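Long-range contacts in MMACHC-like protein (PDB 5UJC), which binds cobalamin and probably catalyses its flavin- or glutathione-dependent reductive decyanation and dealkylation during intracellular B12 trafficking: residues F145-C150 with L174-I179; L133-G138 with F184-V189; L169-L174 with A218-N223; P207-S212 with R232-P237. One frame throughout, in Å; residues are numbered along the deposited sequence.

Interaction 1 of 4, residues F145-C150 with L174-I179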
# COMPACT_ATOMS: atom_id res chain seq x y z
N PHE A 145 -9.61 6.67 3.52
CA PHE A 145 -10.49 6.47 4.68
C PHE A 145 -10.52 4.98 5.01
O PHE A 145 -10.76 4.14 4.14
CB PHE A 145 -11.88 6.98 4.36
CG PHE A 145 -12.72 7.21 5.58
CD1 PHE A 145 -13.26 6.14 6.28
CD2 PHE A 145 -12.96 8.48 6.03
CE1 PHE A 145 -14.02 6.36 7.42
CE2 PHE A 145 -13.69 8.71 7.17
CZ PHE A 145 -14.23 7.64 7.86
N TYR A 146 -10.24 4.67 6.26
CA TYR A 146 -10.16 3.30 6.72
C TYR A 146 -11.51 2.89 7.36
O TYR A 146 -11.86 3.39 8.45
CB TYR A 146 -9.01 3.16 7.73
CG TYR A 146 -8.79 1.77 8.32
CD1 TYR A 146 -9.12 0.61 7.61
CD2 TYR A 146 -8.14 1.64 9.53
CE1 TYR A 146 -8.84 -0.65 8.13
CE2 TYR A 146 -7.88 0.38 10.07
CZ TYR A 146 -8.24 -0.76 9.36
OH TYR A 146 -7.98 -2.03 9.87
N TYR A 147 -12.20 1.96 6.70
CA TYR A 147 -13.47 1.44 7.16
C TYR A 147 -13.23 0.19 8.01
O TYR A 147 -12.82 -0.88 7.49
CB TYR A 147 -14.38 1.14 5.96
CG TYR A 147 -14.78 2.39 5.26
CD1 TYR A 147 -15.81 3.17 5.74
CD2 TYR A 147 -14.10 2.83 4.13
CE1 TYR A 147 -16.10 4.38 5.18
CE2 TYR A 147 -14.41 4.04 3.53
CZ TYR A 147 -15.39 4.83 4.08
OH TYR A 147 -15.68 6.06 3.52
N GLN A 148 -13.49 0.32 9.32
CA GLN A 148 -13.16 -0.72 10.26
C GLN A 148 -14.43 -1.42 10.72
O GLN A 148 -15.38 -0.75 11.10
CB GLN A 148 -12.46 -0.11 11.47
CG GLN A 148 -11.19 0.64 11.11
CD GLN A 148 -10.32 0.93 12.31
OE1 GLN A 148 -9.91 0.01 13.03
NE2 GLN A 148 -10.04 2.18 12.54
N PRO A 149 -14.44 -2.78 10.76
CA PRO A 149 -15.67 -3.47 11.16
C PRO A 149 -16.19 -3.04 12.53
O PRO A 149 -17.42 -2.94 12.72
CB PRO A 149 -15.26 -4.94 11.17
CG PRO A 149 -14.17 -5.03 10.15
CD PRO A 149 -13.44 -3.73 10.22
N CYS A 150 -15.28 -2.75 13.46
CA CYS A 150 -15.67 -2.34 14.84
C CYS A 150 -16.41 -1.00 14.87
O CYS A 150 -17.05 -0.67 15.88
CB CYS A 150 -14.43 -2.26 15.77
SG CYS A 150 -13.17 -1.00 15.31
N LEU A 174 -11.04 -2.18 5.50
CA LEU A 174 -10.73 -1.81 4.12
C LEU A 174 -10.58 -0.32 4.02
O LEU A 174 -11.45 0.43 4.49
CB LEU A 174 -11.85 -2.26 3.18
CG LEU A 174 -11.72 -1.85 1.70
CD1 LEU A 174 -10.54 -2.57 1.04
CD2 LEU A 174 -13.01 -2.17 0.97
N SER A 175 -9.50 0.12 3.37
CA SER A 175 -9.31 1.55 3.07
C SER A 175 -9.72 1.83 1.64
O SER A 175 -9.45 1.04 0.73
CB SER A 175 -7.85 1.96 3.25
OG SER A 175 -7.45 1.77 4.58
N LEU A 176 -10.32 3.01 1.43
CA LEU A 176 -10.69 3.45 0.10
C LEU A 176 -10.13 4.83 -0.19
O LEU A 176 -10.28 5.78 0.58
CB LEU A 176 -12.23 3.44 -0.09
CG LEU A 176 -12.89 2.05 -0.05
CD1 LEU A 176 -14.39 2.16 0.02
CD2 LEU A 176 -12.46 1.19 -1.24
N HIS A 177 -9.44 4.90 -1.32
CA HIS A 177 -8.73 6.07 -1.78
C HIS A 177 -9.69 6.98 -2.58
O HIS A 177 -10.55 6.48 -3.30
CB HIS A 177 -7.57 5.59 -2.65
CG HIS A 177 -6.59 6.64 -3.05
ND1 HIS A 177 -6.86 7.59 -4.01
CD2 HIS A 177 -5.32 6.86 -2.65
CE1 HIS A 177 -5.80 8.38 -4.15
NE2 HIS A 177 -4.85 7.95 -3.34
N PRO A 178 -9.53 8.30 -2.46
CA PRO A 178 -10.49 9.21 -3.12
C PRO A 178 -10.45 9.21 -4.66
O PRO A 178 -11.41 9.67 -5.31
CB PRO A 178 -10.10 10.58 -2.56
CG PRO A 178 -8.71 10.45 -2.11
CD PRO A 178 -8.57 9.04 -1.63
N ILE A 179 -9.32 8.79 -5.23
CA ILE A 179 -9.20 8.65 -6.69
C ILE A 179 -9.39 7.19 -7.10
O ILE A 179 -10.10 6.90 -8.07
CB ILE A 179 -7.81 9.13 -7.21
CG1 ILE A 179 -7.50 10.56 -6.76
CG2 ILE A 179 -7.75 9.01 -8.71
CD1 ILE A 179 -6.13 11.07 -7.21

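Interaction 2 of 4, residues L133-G138 with F184-V189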
# COMPACT_ATOMS: atom_id res chain seq x y z
N LEU A 133 0.99 -0.60 10.82
CA LEU A 133 -0.36 -0.87 10.32
C LEU A 133 -0.72 0.16 9.28
O LEU A 133 -0.99 1.33 9.59
CB LEU A 133 -1.37 -0.89 11.49
CG LEU A 133 -1.14 -2.04 12.48
CD1 LEU A 133 -2.14 -1.96 13.58
CD2 LEU A 133 -1.19 -3.40 11.78
N MET A 134 -0.66 -0.25 8.03
CA MET A 134 -0.73 0.68 6.91
C MET A 134 -2.06 1.39 6.73
O MET A 134 -2.11 2.56 6.36
CB MET A 134 -0.39 -0.05 5.61
CG MET A 134 1.02 -0.45 5.51
SD MET A 134 2.12 0.96 5.49
CE MET A 134 3.67 0.18 5.17
N GLN A 135 -3.16 0.69 7.03
CA GLN A 135 -4.48 1.32 6.89
C GLN A 135 -4.66 2.42 7.93
O GLN A 135 -5.26 3.46 7.65
CB GLN A 135 -5.60 0.28 6.98
CG GLN A 135 -5.51 -0.73 5.85
CD GLN A 135 -6.19 -2.02 6.19
OE1 GLN A 135 -5.89 -2.64 7.21
NE2 GLN A 135 -7.14 -2.44 5.34
N THR A 136 -4.09 2.22 9.11
CA THR A 136 -4.10 3.27 10.13
C THR A 136 -3.25 4.47 9.67
O THR A 136 -3.69 5.61 9.77
CB THR A 136 -3.64 2.73 11.48
OG1 THR A 136 -4.60 1.77 11.96
CG2 THR A 136 -3.51 3.83 12.51
N CYS A 137 -2.05 4.20 9.13
CA CYS A 137 -1.24 5.28 8.57
C CYS A 137 -2.03 6.05 7.50
O CYS A 137 -1.99 7.26 7.46
CB CYS A 137 0.06 4.77 7.94
SG CYS A 137 1.23 4.06 9.09
N GLY A 138 -2.68 5.33 6.61
CA GLY A 138 -3.41 5.96 5.53
C GLY A 138 -4.51 6.88 6.01
O GLY A 138 -4.77 7.95 5.41
N PHE A 184 -5.44 0.32 -5.40
CA PHE A 184 -4.18 0.86 -4.91
C PHE A 184 -3.69 -0.08 -3.81
O PHE A 184 -4.43 -0.96 -3.36
CB PHE A 184 -4.37 2.30 -4.34
CG PHE A 184 -4.90 2.33 -2.92
CD1 PHE A 184 -6.25 2.12 -2.65
CD2 PHE A 184 -4.04 2.55 -1.87
CE1 PHE A 184 -6.71 2.11 -1.33
CE2 PHE A 184 -4.50 2.53 -0.55
CZ PHE A 184 -5.84 2.32 -0.28
N ALA A 185 -2.45 0.13 -3.34
CA ALA A 185 -1.96 -0.57 -2.18
C ALA A 185 -1.03 0.30 -1.38
O ALA A 185 -0.33 1.14 -1.93
CB ALA A 185 -1.24 -1.84 -2.60
N PHE A 186 -0.98 0.05 -0.07
CA PHE A 186 0.06 0.67 0.75
C PHE A 186 1.36 -0.10 0.55
O PHE A 186 1.34 -1.29 0.36
CB PHE A 186 -0.35 0.66 2.21
CG PHE A 186 -1.62 1.40 2.47
CD1 PHE A 186 -1.64 2.80 2.42
CD2 PHE A 186 -2.82 0.73 2.72
CE1 PHE A 186 -2.81 3.50 2.68
CE2 PHE A 186 -3.98 1.44 3.01
CZ PHE A 186 -3.98 2.79 2.98
N ARG A 187 2.48 0.60 0.52
CA ARG A 187 3.77 -0.06 0.25
C ARG A 187 4.78 0.10 1.38
O ARG A 187 5.33 -0.90 1.86
CB ARG A 187 4.36 0.39 -1.11
CG ARG A 187 3.49 -0.02 -2.30
CD ARG A 187 3.40 -1.54 -2.44
NE ARG A 187 2.56 -1.95 -3.55
CZ ARG A 187 2.16 -3.20 -3.74
NH1 ARG A 187 2.67 -4.19 -2.99
NH2 ARG A 187 1.28 -3.48 -4.70
N SER A 188 5.10 1.33 1.74
CA SER A 188 6.18 1.56 2.70
C SER A 188 5.93 2.81 3.51
O SER A 188 5.23 3.72 3.08
CB SER A 188 7.56 1.69 1.99
OG SER A 188 7.87 0.56 1.20
N VAL A 189 6.53 2.84 4.70
CA VAL A 189 6.61 4.05 5.47
C VAL A 189 8.08 4.35 5.75
O VAL A 189 8.84 3.46 6.15
CB VAL A 189 5.84 3.93 6.80
CG1 VAL A 189 6.20 5.07 7.74
CG2 VAL A 189 4.33 3.90 6.55

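Interaction 3 of 4, residues L169-L174 with A218-N223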
# COMPACT_ATOMS: atom_id res chain seq x y z
N LEU A 169 -7.50 -16.51 9.57
CA LEU A 169 -7.97 -15.31 8.90
C LEU A 169 -9.01 -14.59 9.74
O LEU A 169 -9.84 -15.22 10.39
CB LEU A 169 -8.54 -15.65 7.53
CG LEU A 169 -7.57 -16.31 6.54
CD1 LEU A 169 -8.32 -16.79 5.31
CD2 LEU A 169 -6.46 -15.34 6.14
N LYS A 170 -8.92 -13.27 9.75
CA LYS A 170 -9.87 -12.43 10.41
C LYS A 170 -10.66 -11.62 9.43
O LYS A 170 -10.21 -11.36 8.35
CB LYS A 170 -9.15 -11.50 11.38
CG LYS A 170 -8.42 -12.25 12.49
CD LYS A 170 -9.41 -12.88 13.50
CE LYS A 170 -8.73 -13.90 14.39
NZ LYS A 170 -7.66 -13.29 15.23
N PHE A 171 -11.83 -11.17 9.86
CA PHE A 171 -12.63 -10.24 9.05
C PHE A 171 -12.08 -8.84 9.26
O PHE A 171 -12.27 -8.23 10.31
CB PHE A 171 -14.12 -10.35 9.44
CG PHE A 171 -15.07 -9.59 8.52
CD1 PHE A 171 -15.31 -8.25 8.71
CD2 PHE A 171 -15.72 -10.24 7.49
CE1 PHE A 171 -16.22 -7.57 7.93
CE2 PHE A 171 -16.64 -9.58 6.70
CZ PHE A 171 -16.90 -8.24 6.92
N ILE A 172 -11.31 -8.36 8.27
CA ILE A 172 -10.54 -7.13 8.41
C ILE A 172 -11.15 -5.95 7.69
O ILE A 172 -12.01 -6.09 6.81
CB ILE A 172 -9.05 -7.30 7.99
CG1 ILE A 172 -8.93 -7.76 6.52
CG2 ILE A 172 -8.35 -8.30 8.92
CD1 ILE A 172 -7.55 -7.57 5.93
N GLY A 173 -10.71 -4.76 8.08
CA GLY A 173 -11.19 -3.54 7.45
C GLY A 173 -10.58 -3.27 6.09
O GLY A 173 -9.66 -3.99 5.64
N LEU A 174 -11.04 -2.18 5.50
CA LEU A 174 -10.73 -1.81 4.12
C LEU A 174 -10.58 -0.32 4.02
O LEU A 174 -11.45 0.43 4.49
CB LEU A 174 -11.85 -2.26 3.18
CG LEU A 174 -11.72 -1.85 1.70
CD1 LEU A 174 -10.54 -2.57 1.04
CD2 LEU A 174 -13.01 -2.17 0.97
N ALA A 218 -19.27 -3.57 1.29
CA ALA A 218 -17.88 -3.47 0.79
C ALA A 218 -16.96 -4.38 1.60
O ALA A 218 -16.09 -5.08 1.04
CB ALA A 218 -17.41 -2.03 0.86
N LEU A 219 -17.13 -4.38 2.93
CA LEU A 219 -16.29 -5.18 3.78
C LEU A 219 -16.52 -6.68 3.57
O LEU A 219 -15.56 -7.47 3.61
CB LEU A 219 -16.46 -4.80 5.25
CG LEU A 219 -15.91 -3.42 5.64
CD1 LEU A 219 -16.30 -3.01 7.03
CD2 LEU A 219 -14.43 -3.40 5.48
N GLU A 220 -17.76 -7.08 3.33
CA GLU A 220 -18.06 -8.47 2.97
C GLU A 220 -17.44 -8.84 1.61
O GLU A 220 -16.87 -9.91 1.48
CB GLU A 220 -19.56 -8.73 2.98
CG GLU A 220 -20.14 -8.68 4.41
CD GLU A 220 -21.62 -8.98 4.49
OE1 GLU A 220 -22.19 -9.48 3.51
OE2 GLU A 220 -22.22 -8.75 5.58
N LYS A 221 -17.56 -7.97 0.62
CA LYS A 221 -16.99 -8.25 -0.70
C LYS A 221 -15.47 -8.40 -0.60
O LYS A 221 -14.87 -9.23 -1.27
CB LYS A 221 -17.34 -7.14 -1.70
CG LYS A 221 -18.78 -7.20 -2.24
CD LYS A 221 -19.02 -8.40 -3.19
CE LYS A 221 -17.95 -8.55 -4.28
NZ LYS A 221 -18.34 -9.49 -5.38
N PHE A 222 -14.86 -7.58 0.24
CA PHE A 222 -13.41 -7.64 0.45
C PHE A 222 -13.01 -8.96 1.14
O PHE A 222 -12.14 -9.68 0.66
CB PHE A 222 -12.98 -6.43 1.29
CG PHE A 222 -11.50 -6.38 1.62
CD1 PHE A 222 -10.54 -6.49 0.61
CD2 PHE A 222 -11.07 -6.17 2.93
CE1 PHE A 222 -9.20 -6.39 0.92
CE2 PHE A 222 -9.73 -6.07 3.22
CZ PHE A 222 -8.80 -6.17 2.21
N ASN A 223 -13.62 -9.26 2.27
CA ASN A 223 -13.20 -10.42 3.04
C ASN A 223 -13.57 -11.75 2.41
O ASN A 223 -12.81 -12.71 2.52
CB ASN A 223 -13.71 -10.35 4.45
CG ASN A 223 -12.89 -9.37 5.29
OD1 ASN A 223 -11.72 -9.63 5.60
ND2 ASN A 223 -13.47 -8.20 5.57

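Interaction 4 of 4, residues P207-S212 with R232-P237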
# COMPACT_ATOMS: atom_id res chain seq x y z
N PRO A 207 -14.35 11.09 3.14
CA PRO A 207 -15.32 10.03 3.21
C PRO A 207 -15.70 9.54 1.82
O PRO A 207 -16.00 10.34 0.93
CB PRO A 207 -16.53 10.69 3.89
CG PRO A 207 -16.03 11.89 4.53
CD PRO A 207 -14.82 12.33 3.80
N ILE A 208 -15.65 8.24 1.62
CA ILE A 208 -15.97 7.64 0.34
C ILE A 208 -17.37 7.01 0.37
O ILE A 208 -18.16 7.22 -0.53
CB ILE A 208 -14.92 6.57 -0.04
CG1 ILE A 208 -13.51 7.20 -0.07
CG2 ILE A 208 -15.27 5.95 -1.39
CD1 ILE A 208 -13.39 8.40 -0.97
N LEU A 209 -17.63 6.21 1.38
CA LEU A 209 -18.91 5.56 1.56
C LEU A 209 -19.62 6.18 2.75
O LEU A 209 -19.14 6.08 3.89
CB LEU A 209 -18.73 4.08 1.82
CG LEU A 209 -18.05 3.31 0.69
CD1 LEU A 209 -17.88 1.85 1.05
CD2 LEU A 209 -18.81 3.44 -0.62
N THR A 210 -20.73 6.85 2.49
CA THR A 210 -21.42 7.61 3.51
C THR A 210 -22.57 6.83 4.14
O THR A 210 -23.08 7.22 5.22
CB THR A 210 -21.94 8.91 2.92
OG1 THR A 210 -22.70 8.63 1.76
CG2 THR A 210 -20.78 9.85 2.58
N ALA A 211 -23.00 5.73 3.51
CA ALA A 211 -24.09 4.89 4.06
C ALA A 211 -23.51 3.62 4.66
O ALA A 211 -22.75 2.87 3.96
CB ALA A 211 -25.09 4.56 2.97
N SER A 212 -23.85 3.34 5.92
CA SER A 212 -23.26 2.21 6.63
C SER A 212 -23.53 0.87 5.95
O SER A 212 -22.69 -0.03 6.02
CB SER A 212 -23.72 2.17 8.08
OG SER A 212 -23.21 3.29 8.78
N ARG A 232 -12.95 -3.28 -4.97
CA ARG A 232 -12.13 -2.14 -5.38
C ARG A 232 -12.94 -1.01 -5.99
O ARG A 232 -12.46 0.14 -6.06
CB ARG A 232 -11.03 -2.58 -6.35
CG ARG A 232 -10.12 -3.69 -5.83
CD ARG A 232 -9.02 -4.01 -6.81
NE ARG A 232 -8.32 -5.25 -6.51
CZ ARG A 232 -7.26 -5.36 -5.72
NH1 ARG A 232 -6.77 -4.29 -5.09
NH2 ARG A 232 -6.70 -6.54 -5.54
N ASP A 233 -14.14 -1.34 -6.49
CA ASP A 233 -14.96 -0.36 -7.20
C ASP A 233 -15.93 0.40 -6.31
O ASP A 233 -16.68 1.24 -6.80
CB ASP A 233 -15.69 -1.04 -8.35
CG ASP A 233 -14.79 -1.35 -9.49
OD1 ASP A 233 -13.87 -0.53 -9.73
OD2 ASP A 233 -14.99 -2.38 -10.15
N PHE A 234 -15.87 0.18 -5.00
CA PHE A 234 -16.62 1.05 -4.09
C PHE A 234 -16.04 2.46 -4.13
O PHE A 234 -14.81 2.63 -4.15
CB PHE A 234 -16.68 0.46 -2.70
CG PHE A 234 -17.66 -0.66 -2.58
CD1 PHE A 234 -17.31 -1.94 -2.95
CD2 PHE A 234 -18.96 -0.41 -2.19
CE1 PHE A 234 -18.24 -2.97 -2.91
CE2 PHE A 234 -19.88 -1.44 -2.12
CZ PHE A 234 -19.52 -2.71 -2.49
N GLY A 235 -16.94 3.46 -4.23
CA GLY A 235 -16.57 4.84 -4.49
C GLY A 235 -16.62 5.20 -5.97
O GLY A 235 -16.42 6.36 -6.33
N ASN A 236 -16.82 4.19 -6.83
CA ASN A 236 -16.87 4.39 -8.29
C ASN A 236 -15.65 5.12 -8.86
O ASN A 236 -15.79 6.07 -9.61
CB ASN A 236 -18.15 5.13 -8.69
CG ASN A 236 -19.40 4.44 -8.19
OD1 ASN A 236 -20.26 5.07 -7.59
ND2 ASN A 236 -19.50 3.15 -8.44
N PRO A 237 -14.43 4.64 -8.52
CA PRO A 237 -13.23 5.20 -9.12
C PRO A 237 -13.27 5.10 -10.66
O PRO A 237 -13.78 4.13 -11.20
CB PRO A 237 -12.12 4.31 -8.55
CG PRO A 237 -12.79 3.01 -8.28
CD PRO A 237 -14.16 3.37 -7.81

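Interaction 1 of 4, residues F145-C150 with L174-I179
Strands 145-147 and 174-176 run antiparallel, with 150° between their directions, and form a two-stranded sheet. F145 and L176 exchange backbone hydrogen bonds, with L176 N to F145 O at 3.0 Å. Y147 and L174 do the same, with Y147 N to L174 O shortest at 2.8 Å. Y146 and S175 between them, on one face of the sheet, are the non-hydrogen-bonded pair; S175 CA makes a CA-H...O contact of 3.2 Å to F145 O. Y146 CG is anti to its backbone N (chi1 -180°), which brings CD1 to 3.6 Å from S175 OG. L174 N lies at the ring edge, and Q148 CG sits over the centre of one ring face. The Y146 hydroxyl hydrogen-bonds to the bound methylcobalamin, as does S175 N. A leucine in place of Y146 lacks this hydroxyl and would probably weaken cobalamin binding and loosen the packing on Q148 and S175. On the other face the Y147 side chain crosses L176 at about a right angle, with CE2 4.0 Å from L176 CD1. The Y147 hydroxyl accepts from I208 N and L209 N. Helix 134-140 packs against Y146 and S175, while helix 212-225 packs against Y147 and L174.

Interaction 2 of 4, residues L133-G138 with F184-V189
Helix 134-140 packs across strand 185-196 of the four-stranded antiparallel sheet, the short axes 93° apart, in a family of the FMN-dependent nitroreductase clan. The tight part is centred on M134 and F186, whose side chains run antiparallel, side by side. M134 CB is 3.5 Å from F186 CB. M134 O lies 3.7 Å above the F186 ring, over its centre, and F184 CE2 lies over the opposite face. Q135 CG meets F186 CE2 at 3.9 Å. G138 CA comes within 3.8 Å of F186 CE1, where a CB would clash with the ring. A serine in place of F186 removes the ring that M134, Q135 and G138 share and would probably loosen the helix on the strand. The contact is looser at R187 and S188, which point away from the helix at a classic beta bulge facing I58. R187 is partly exposed and bonds to S60, while S188 is buried and its OG bonds to H120. M134 N, Q135 NE2 and F186 O all bond to methylcobalamin. M134 bends at chi2 (-63°), carrying its sulfur to V189. V189 CG2 touches both sulfurs from one side, 3.8 Å from M134 SD and 4.0 Å from C137 SG.

Interaction 3 of 4, residues L169-L174 with A218-N223
The amide of N223 grips the backbone of I172 at both polar atoms. N223 ND2 donates to I172 O at 2.8 Å, nearly straight at 175° and on a carbonyl lone pair. I172 N donates in return to N223 OD1 at 3.0 Å, but from above the plane of that carbonyl. ND2 also donates to L219 O, one turn back in helix 212-225, at 3.0 Å. These three protein bonds fix the amide's rotation, and a fourth, from methylcobalamin, reaches OD1. F171 lies against it: ND2 sits 3.4 Å above the ring, over its centre, with the two planes 27° apart. F171 CG is anti to its backbone N, and the ring tip CZ reaches L219 CB at 3.8 Å. A second apolar group forms around F222. L174 CD1 makes a CH-pi contact, 3.8 Å from the F222 ring centroid and almost on the ring normal. I172 CD1 meets F222 CE2 at 3.8 Å. L219 CD2 packs on L174 CB at 3.6 Å. Further out, W159 meets the F171 ring edge-to-face and also bonds to E220, while F231 meets F222. Q135 NE2 hydrogen-bonds to G173 O, tying the loop to helix 134-140. K170 O also accepts a hydrogen bond from methylcobalamin. The loop and helix together thus form one wall of the cobalamin pocket.

Interaction 4 of 4, residues P207-S212 with R232-P237
The F234 ring has the methyl of A218, from helix 212-225, over one face, and L209 approaches it obliquely from the same side. T217 and L176 also touch the F234 side chain. F234 and G235 are the two central residues of a type II beta turn from D233 to N236. The turn is closed by a backbone bond from N236 N to D233 O at 3.0 Å. No hydrogen bond joins it to the 207-212 loop, and the contact is apolar. The side chains of L209 and F234 cross obliquely, with L209 CD1 4.1 Å from F234 CD2. The other branch, CD2, lies 4.1 Å from G235 N, so the two methyls of L209 lie along the turn's central residues. L209 CG is anti to the carbonyl carbon, which sends the side chain toward F234. The turn is anchored on its own side by D233, which forms a salt bridge with R240 and a hydrogen bond with H183. This is packing near the surface between the loops that precede and follow helix 212-225. G235 has a positive phi of 94°, and a CB there would clash with I208. The I208 branch concerned, CG2, is anti to its backbone N and rests 3.5 Å from G235 CA.

How the interactions relate
Interactions 1 and 3 each touch all the others. The centre of interaction 1 is about 11 Å from those of interactions 2 and 3 and about 8 Å from that of interaction 4. Interaction 1 shares L174 with interaction 3, and S175 OG lies 3.4 Å from Q135 CB of interaction 2. Interactions 2 and 3, with centres about 16 Å apart, meet through Q135 and G173. Interactions 1, 2 and 3 all contribute residues to the methylcobalamin pocket. Interaction 4 lies farther from the ligand, with the F234 side chain about 10 Å from it at nearest atoms. It reaches the pocket wall indirectly, through Y147 and A218.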